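Side-chain contacts in protein argonaute (Marinitoga piezophila, PDB 5I4A), which uses short guide RNAs with a 5'-hydroxyl end to bind complementary target DNA or RNA and cleave it, with manganese preferred for DNA cleavage: residues Ile267-Lys272 and Gln601-Thr606; Lys574-Gln579 and Pro613-Lys618. All blocks are in the same frame, centred on the assembly; numbering follows the deposited sequence.

Contact 1. Residues Ile267-Lys272 and Gln601-Thr606; sequences INVIYK and QIYLLT
The Tyr603 ring carries this contact and meets both Ile267 and Val269. Val269 CG2 lies at the ring edge, near its plane, 3.8 Å from Tyr603 CE2. Ile267 comes in obliquely, with its CG2 3.6 Å from Tyr603 CD2. That methyl sits anti to its own backbone N, since chi1 of Ile267 is -63°, and the CG1 branch leads away from the helix. In Tyr603, CG is anti to the backbone N (chi1 -178°), which places the ring against Ile267 and Val269. Water 1 lies in the ring plane at the hydroxyl end. It donates to Ile267 O at 3.1 Å and also bonds to Tyr603 OH, so one water bridges the two segments beside the apolar contacts. Leu604 adds a lighter touch, its CD2 4.2 Å from Val269 CG2. On the backbone side, Tyr603 O receives both Thr606 N and Thr606 OG1, the latter at 2.7 Å. All four touching residues are buried. The contact joins Linker L2 to helix 595-605 of the PIWI domain. Tyr571 meets the Tyr603 ring edge-to-face, and Leu434 of strand 433-434 packs on both Val269 and Leu604.

Contact 2. Residues Lys574-Gln579 and Pro613-Lys618; sequences KTFLNQ and PYTNYK. With nucleotides of chain B.
Asn616 and Lys574 form the tight part of this contact, their side chains crossing at about a right angle. Asn616 ND2 donates to Lys574 O at 2.9 Å, with an N-H...O angle of 158°. Lys574 NZ, on a chain bent at chi3 and chi4, comes back to Asn616 OD1, but the modelled 2.5 Å is doubtfully short. ND2 also donates to Tyr617 O at 3.3 Å. Both acceptors lie near the amide plane, which fixes the turn of the group. Thr575 OG1 reaches Lys574 O at 2.7 Å from the opposite carbonyl face to Asn616 ND2. The rest is looser. The solvent-exposed Phe576 offers a ring edge to Thr615 CG2 at 4.0 Å, while Leu577 CD1 lies over one ring face. Lys618 CE passes Thr575 OG1 at 3.9 Å. Here the loops meet guide RNA: Thr615 OG1 pairs with O2' of U3 of chain B at a doubtfully short 2.4 Å, and Phe576 CZ lies 3.4 Å from O2' of A4 of chain B. Within the PIWI domain, residues 574-579 link strands 568-571 and 582-589. Residues 613-618 run between helices 595-605 and 621-631, and Tyr614 packs on helix 412-424.

How the contacts relate
Contact 1 is buried, whereas contact 2 lies at the surface beside the guide RNA. Their centres are about 14 Å apart. Contact 1 brings Linker L2 to the PIWI domain, mainly through apolar side chains and a bridging water. Contact 2 stays within PIWI and relies on direct polar bonds between two loops, one of which also meets a guide ribose. The two touch in space: Thr606 O packs 3.4 Å from Tyr617 CB. Tyr571 also connects them, since its ring meets Tyr603 in contact 1 and its hydroxyl bonds to Lys618 O in contact 2.

Contact 1. Residues Ile267-Lys272 and Gln601-Thr606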
loop_
_atom_site.group_PDB
_atom_site.type_symbol
_atom_site.label_atom_id
_atom_site.label_comp_id
_atom_site.label_asym_id
_atom_site.label_seq_id
_atom_site.Cartn_x
_atom_site.Cartn_y
_atom_site.Cartn_z
ATOM N N ILE A 267 5.590 18.046 -11.409
ATOM C CA ILE A 267 6.156 18.664 -10.216
ATOM C C ILE A 267 7.659 18.434 -10.204
ATOM O O ILE A 267 8.127 17.290 -10.275
ATOM C CB ILE A 267 5.503 18.117 -8.936
ATOM C CG1 ILE A 267 4.015 18.452 -8.920
ATOM C CG2 ILE A 267 6.190 18.694 -7.710
ATOM C CD1 ILE A 267 3.719 19.933 -8.879
ATOM N N ASN A 268 8.411 19.524 -10.099
ATOM C CA ASN A 268 9.866 19.498 -10.133
ATOM C C ASN A 268 10.387 19.502 -8.698
ATOM O O ASN A 268 10.181 20.473 -7.963
ATOM C CB ASN A 268 10.387 20.703 -10.916
ATOM C CG ASN A 268 11.800 20.514 -11.418
ATOM O OD1 ASN A 268 12.039 19.785 -12.380
ATOM N ND2 ASN A 268 12.744 21.193 -10.781
ATOM N N VAL A 269 11.054 18.419 -8.301
ATOM C CA VAL A 269 11.565 18.255 -6.942
ATOM C C VAL A 269 13.078 18.427 -6.971
ATOM O O VAL A 269 13.793 17.622 -7.581
ATOM C CB VAL A 269 11.176 16.892 -6.348
ATOM C CG1 VAL A 269 11.649 16.789 -4.904
ATOM C CG2 VAL A 269 9.672 16.677 -6.438
ATOM N N ILE A 270 13.566 19.467 -6.301
ATOM C CA ILE A 270 14.991 19.763 -6.209
ATOM C C ILE A 270 15.436 19.519 -4.775
ATOM O O ILE A 270 14.822 20.034 -3.831
ATOM C CB ILE A 270 15.298 21.208 -6.637
ATOM C CG1 ILE A 270 14.825 21.461 -8.069
ATOM C CG2 ILE A 270 16.790 21.494 -6.513
ATOM C CD1 ILE A 270 15.628 20.728 -9.121
ATOM N N TYR A 271 16.501 18.741 -4.615
ATOM C CA TYR A 271 17.082 18.475 -3.307
ATOM C C TYR A 271 18.182 19.488 -3.012
ATOM O O TYR A 271 19.016 19.781 -3.872
ATOM C CB TYR A 271 17.653 17.057 -3.248
ATOM C CG TYR A 271 16.641 15.948 -3.453
ATOM C CD1 TYR A 271 16.252 15.563 -4.731
ATOM C CD2 TYR A 271 16.092 15.274 -2.371
ATOM C CE1 TYR A 271 15.337 14.545 -4.923
ATOM C CE2 TYR A 271 15.176 14.254 -2.553
ATOM C CZ TYR A 271 14.801 13.895 -3.831
ATOM O OH TYR A 271 13.891 12.881 -4.014
ATOM N N LYS A 272 18.177 20.022 -1.790
ATOM C CA LYS A 272 19.208 20.946 -1.326
ATOM C C LYS A 272 20.181 20.190 -0.428
ATOM O O LYS A 272 19.818 19.769 0.675
ATOM C CB LYS A 272 18.598 22.130 -0.575
ATOM C CG LYS A 272 18.166 23.293 -1.454
ATOM C CD LYS A 272 17.715 24.481 -0.607
ATOM C CE LYS A 272 18.842 25.487 -0.384
ATOM N NZ LYS A 272 20.055 24.881 0.233
ATOM N N GLN A 601 2.178 20.106 -1.689
ATOM C CA GLN A 601 2.876 19.783 -0.449
ATOM C C GLN A 601 2.761 18.300 -0.125
ATOM O O GLN A 601 3.709 17.698 0.388
ATOM C CB GLN A 601 2.336 20.627 0.704
ATOM C CG GLN A 601 2.838 22.056 0.711
ATOM C CD GLN A 601 2.265 22.859 1.855
ATOM O OE1 GLN A 601 2.210 22.389 2.991
ATOM N NE2 GLN A 601 1.820 24.074 1.562
ATOM N N ILE A 602 1.608 17.696 -0.419
ATOM C CA ILE A 602 1.434 16.268 -0.172
ATOM C C ILE A 602 2.376 15.462 -1.055
ATOM O O ILE A 602 2.969 14.468 -0.616
ATOM C CB ILE A 602 -0.038 15.867 -0.380
ATOM C CG1 ILE A 602 -0.910 16.480 0.721
ATOM C CG2 ILE A 602 -0.189 14.352 -0.415
ATOM C CD1 ILE A 602 -2.379 16.348 0.473
ATOM N N TYR A 603 2.543 15.885 -2.309
ATOM C CA TYR A 603 3.482 15.205 -3.195
ATOM C C TYR A 603 4.919 15.387 -2.722
ATOM O O TYR A 603 5.706 14.433 -2.725
ATOM C CB TYR A 603 3.323 15.712 -4.627
ATOM C CG TYR A 603 4.242 15.020 -5.607
ATOM C CD1 TYR A 603 3.942 13.753 -6.089
ATOM C CD2 TYR A 603 5.409 15.626 -6.042
ATOM C CE1 TYR A 603 4.777 13.112 -6.980
ATOM C CE2 TYR A 603 6.253 14.993 -6.935
ATOM C CZ TYR A 603 5.931 13.737 -7.401
ATOM O OH TYR A 603 6.761 13.096 -8.290
ATOM N N LEU A 604 5.282 16.607 -2.320
ATOM C CA LEU A 604 6.627 16.841 -1.804
ATOM C C LEU A 604 6.896 16.004 -0.563
ATOM O O LEU A 604 8.043 15.616 -0.315
ATOM C CB LEU A 604 6.828 18.326 -1.493
ATOM C CG LEU A 604 6.835 19.311 -2.667
ATOM C CD1 LEU A 604 6.655 20.732 -2.170
ATOM C CD2 LEU A 604 8.119 19.190 -3.478
ATOM N N LEU A 605 5.855 15.699 0.216
ATOM C CA LEU A 605 6.032 14.851 1.391
ATOM C C LEU A 605 6.539 13.461 1.027
ATOM O O LEU A 605 7.144 12.785 1.869
ATOM C CB LEU A 605 4.721 14.739 2.167
ATOM C CG LEU A 605 4.362 15.943 3.041
ATOM C CD1 LEU A 605 3.026 15.715 3.726
ATOM C CD2 LEU A 605 5.464 16.191 4.060
ATOM N N THR A 606 6.296 13.005 -0.204
ATOM C CA THR A 606 6.838 11.719 -0.628
ATOM C C THR A 606 8.351 11.752 -0.813
ATOM O O THR A 606 8.958 10.695 -1.018
ATOM C CB THR A 606 6.178 11.259 -1.933
ATOM O OG1 THR A 606 6.745 11.973 -3.038
ATOM C CG2 THR A 606 4.672 11.508 -1.892
HETATM O O HOH W 1 8.705 14.597 -8.929
#

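Contact 2. Residues Lys574-Gln579 and Pro613-Lys618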
loop_
_atom_site.group_PDB
_atom_site.type_symbol
_atom_site.label_atom_id
_atom_site.label_comp_id
_atom_site.label_asym_id
_atom_site.label_seq_id
_atom_site.Cartn_x
_atom_site.Cartn_y
_atom_site.Cartn_z
ATOM N N LYS A 574 7.452 8.477 -9.020
ATOM C CA LYS A 574 8.499 7.842 -9.808
ATOM C C LYS A 574 8.743 6.425 -9.308
ATOM O O LYS A 574 8.835 6.177 -8.102
ATOM C CB LYS A 574 9.793 8.653 -9.746
ATOM C CG LYS A 574 10.905 8.076 -10.612
ATOM C CD LYS A 574 12.061 9.049 -10.803
ATOM C CE LYS A 574 13.023 9.032 -9.624
ATOM N NZ LYS A 574 12.407 9.561 -8.375
ATOM N N THR A 575 8.835 5.489 -10.249
ATOM C CA THR A 575 8.980 4.079 -9.922
ATOM C C THR A 575 9.606 3.372 -11.115
ATOM O O THR A 575 9.293 3.694 -12.266
ATOM C CB THR A 575 7.622 3.448 -9.573
ATOM O OG1 THR A 575 6.976 4.217 -8.551
ATOM C CG2 THR A 575 7.797 2.037 -9.073
ATOM N N PHE A 576 10.501 2.428 -10.840
ATOM C CA PHE A 576 11.035 1.558 -11.879
ATOM C C PHE A 576 10.175 0.317 -12.092
ATOM O O PHE A 576 10.544 -0.544 -12.896
ATOM C CB PHE A 576 12.481 1.151 -11.554
ATOM C CG PHE A 576 12.649 0.509 -10.204
ATOM C CD1 PHE A 576 12.885 1.282 -9.079
ATOM C CD2 PHE A 576 12.583 -0.869 -10.062
ATOM C CE1 PHE A 576 13.044 0.696 -7.837
ATOM C CE2 PHE A 576 12.744 -1.461 -8.821
ATOM C CZ PHE A 576 12.969 -0.676 -7.708
ATOM N N LEU A 577 9.045 0.210 -11.398
ATOM C CA LEU A 577 8.080 -0.861 -11.579
ATOM C C LEU A 577 6.914 -0.357 -12.434
ATOM O O LEU A 577 7.051 0.615 -13.185
ATOM C CB LEU A 577 7.599 -1.377 -10.216
ATOM C CG LEU A 577 8.548 -2.097 -9.256
ATOM C CD1 LEU A 577 9.366 -1.109 -8.447
ATOM C CD2 LEU A 577 7.758 -3.014 -8.332
ATOM N N ASN A 578 5.759 -1.005 -12.312
ATOM C CA ASN A 578 4.586 -0.607 -13.073
ATOM C C ASN A 578 4.048 0.733 -12.584
ATOM O O ASN A 578 4.176 1.093 -11.411
ATOM C CB ASN A 578 3.493 -1.670 -12.972
ATOM C CG ASN A 578 3.851 -2.941 -13.708
ATOM O OD1 ASN A 578 4.231 -2.904 -14.879
ATOM N ND2 ASN A 578 3.746 -4.073 -13.023
ATOM N N GLN A 579 3.439 1.469 -13.507
ATOM C CA GLN A 579 2.863 2.775 -13.208
ATOM C C GLN A 579 1.646 2.603 -12.306
ATOM O O GLN A 579 0.637 2.021 -12.716
ATOM C CB GLN A 579 2.495 3.469 -14.515
ATOM C CG GLN A 579 1.913 4.856 -14.378
ATOM C CD GLN A 579 1.701 5.507 -15.730
ATOM O OE1 GLN A 579 2.504 6.334 -16.164
ATOM N NE2 GLN A 579 0.624 5.128 -16.409
ATOM N N PRO A 613 19.239 6.809 -1.469
ATOM C CA PRO A 613 19.111 7.775 -2.575
ATOM C C PRO A 613 18.676 7.153 -3.894
ATOM O O PRO A 613 18.339 7.899 -4.821
ATOM C CB PRO A 613 20.518 8.376 -2.691
ATOM C CG PRO A 613 21.175 8.096 -1.385
ATOM C CD PRO A 613 20.603 6.799 -0.910
ATOM N N TYR A 614 18.663 5.826 -4.005
ATOM C CA TYR A 614 18.417 5.139 -5.265
ATOM C C TYR A 614 16.963 4.720 -5.453
ATOM O O TYR A 614 16.614 4.222 -6.527
ATOM C CB TYR A 614 19.339 3.919 -5.376
ATOM C CG TYR A 614 20.805 4.284 -5.254
ATOM C CD1 TYR A 614 21.444 5.002 -6.255
ATOM C CD2 TYR A 614 21.543 3.927 -4.132
ATOM C CE1 TYR A 614 22.781 5.350 -6.149
ATOM C CE2 TYR A 614 22.881 4.269 -4.018
ATOM C CZ TYR A 614 23.493 4.980 -5.029
ATOM O OH TYR A 614 24.823 5.322 -4.917
ATOM N N THR A 615 16.115 4.894 -4.439
ATOM C CA THR A 615 14.675 4.712 -4.569
ATOM C C THR A 615 13.982 5.828 -3.804
ATOM O O THR A 615 14.566 6.451 -2.917
ATOM C CB THR A 615 14.188 3.352 -4.035
ATOM O OG1 THR A 615 14.333 3.316 -2.609
ATOM C CG2 THR A 615 14.968 2.195 -4.659
ATOM N N ASN A 616 12.718 6.072 -4.142
ATOM C CA ASN A 616 11.942 7.096 -3.459
ATOM C C ASN A 616 10.636 6.511 -2.943
ATOM O O ASN A 616 10.121 5.517 -3.463
ATOM C CB ASN A 616 11.659 8.299 -4.370
ATOM C CG ASN A 616 11.059 7.898 -5.700
ATOM O OD1 ASN A 616 11.756 7.839 -6.713
ATOM N ND2 ASN A 616 9.762 7.617 -5.706
ATOM N N TYR A 617 10.101 7.153 -1.911
ATOM C CA TYR A 617 8.831 6.741 -1.337
ATOM C C TYR A 617 7.684 7.040 -2.298
ATOM O O TYR A 617 7.754 7.954 -3.123
ATOM C CB TYR A 617 8.600 7.451 -0.005
ATOM C CG TYR A 617 9.583 7.047 1.072
ATOM C CD1 TYR A 617 9.891 5.712 1.289
ATOM C CD2 TYR A 617 10.211 8.000 1.864
ATOM C CE1 TYR A 617 10.790 5.333 2.271
ATOM C CE2 TYR A 617 11.113 7.631 2.848
ATOM C CZ TYR A 617 11.398 6.295 3.048
ATOM O OH TYR A 617 12.292 5.918 4.024
ATOM N N LYS A 618 6.615 6.252 -2.180
ATOM C CA LYS A 618 5.423 6.427 -3.001
ATOM C C LYS A 618 4.327 7.214 -2.300
ATOM O O LYS A 618 3.590 7.954 -2.960
ATOM C CB LYS A 618 4.872 5.060 -3.425
ATOM C CG LYS A 618 5.767 4.330 -4.410
ATOM C CD LYS A 618 5.628 2.825 -4.294
ATOM C CE LYS A 618 6.613 2.127 -5.219
ATOM N NZ LYS A 618 6.913 0.735 -4.783
ATOM P P U B 3 17.352 -1.316 4.404
ATOM O OP1 U B 3 16.680 -0.676 5.562
ATOM O OP2 U B 3 16.990 -2.704 4.030
ATOM O "O5'" U B 3 17.111 -0.391 3.136
ATOM C "C5'" U B 3 16.104 -0.705 2.195
ATOM C "C4'" U B 3 16.243 0.125 0.947
ATOM O "O4'" U B 3 17.363 -0.353 0.155
ATOM C "C3'" U B 3 15.057 0.064 0.001
ATOM O "O3'" U B 3 14.035 0.969 0.372
ATOM C "C2'" U B 3 15.679 0.383 -1.348
ATOM O "O2'" U B 3 15.865 1.779 -1.494
ATOM C "C1'" U B 3 17.048 -0.285 -1.219
ATOM N N1 U B 3 17.034 -1.664 -1.755
ATOM C C2 U B 3 16.904 -1.842 -3.122
ATOM O O2 U B 3 16.808 -0.924 -3.919
ATOM N N3 U B 3 16.891 -3.153 -3.530
ATOM C C4 U B 3 16.994 -4.272 -2.735
ATOM O O4 U B 3 16.970 -5.387 -3.257
ATOM C C5 U B 3 17.124 -4.006 -1.337
ATOM C C6 U B 3 17.138 -2.740 -0.908
ATOM P P A B 4 12.564 0.429 0.705
ATOM O OP1 A B 4 11.676 1.609 0.860
ATOM O OP2 A B 4 12.688 -0.560 1.807
ATOM O "O5'" A B 4 12.129 -0.337 -0.623
ATOM C "C5'" A B 4 12.065 0.348 -1.864
ATOM C "C4'" A B 4 11.994 -0.609 -3.026
ATOM O "O4'" A B 4 13.212 -1.395 -3.101
ATOM C "C3'" A B 4 10.895 -1.656 -2.974
ATOM O "O3'" A B 4 9.623 -1.149 -3.340
ATOM C "C2'" A B 4 11.422 -2.723 -3.923
ATOM O "O2'" A B 4 11.211 -2.345 -5.274
ATOM C "C1'" A B 4 12.921 -2.673 -3.632
ATOM N N9 A B 4 13.322 -3.705 -2.660
ATOM C C8 A B 4 13.516 -3.568 -1.308
ATOM N N7 A B 4 13.873 -4.683 -0.714
ATOM C C5 A B 4 13.911 -5.617 -1.744
ATOM C C6 A B 4 14.215 -6.988 -1.766
ATOM N N6 A B 4 14.561 -7.685 -0.679
ATOM N N1 A B 4 14.157 -7.629 -2.955
ATOM C C2 A B 4 13.815 -6.928 -4.045
ATOM N N3 A B 4 13.504 -5.636 -4.148
ATOM C C4 A B 4 13.569 -5.029 -2.947
ATOM P P C B 5 8.287 -1.752 -2.679
ATOM O OP1 C B 5 7.131 -0.966 -3.176
ATOM O OP2 C B 5 8.506 -1.873 -1.216
ATOM O "O5'" C B 5 8.183 -3.225 -3.284
ATOM C "C5'" C B 5 8.122 -3.443 -4.689
ATOM C "C4'" C B 5 8.471 -4.870 -5.038
ATOM O "O4'" C B 5 9.750 -5.213 -4.458
ATOM C "C3'" C B 5 7.511 -5.927 -4.516
ATOM O "O3'" C B 5 6.437 -6.130 -5.417
ATOM C "C2'" C B 5 8.388 -7.169 -4.355
ATOM O "O2'" C B 5 8.441 -7.911 -5.564
ATOM C "C1'" C B 5 9.772 -6.570 -4.084
ATOM N N1 C B 5 10.214 -6.669 -2.672
ATOM C C2 C B 5 10.727 -7.881 -2.197
ATOM O O2 C B 5 10.771 -8.859 -2.959
ATOM N N3 C B 5 11.153 -7.966 -0.913
ATOM C C4 C B 5 11.094 -6.897 -0.116
ATOM N N4 C B 5 11.527 -7.031 1.141
ATOM C C5 C B 5 10.589 -5.648 -0.576
ATOM C C6 C B 5 10.171 -5.578 -1.847
#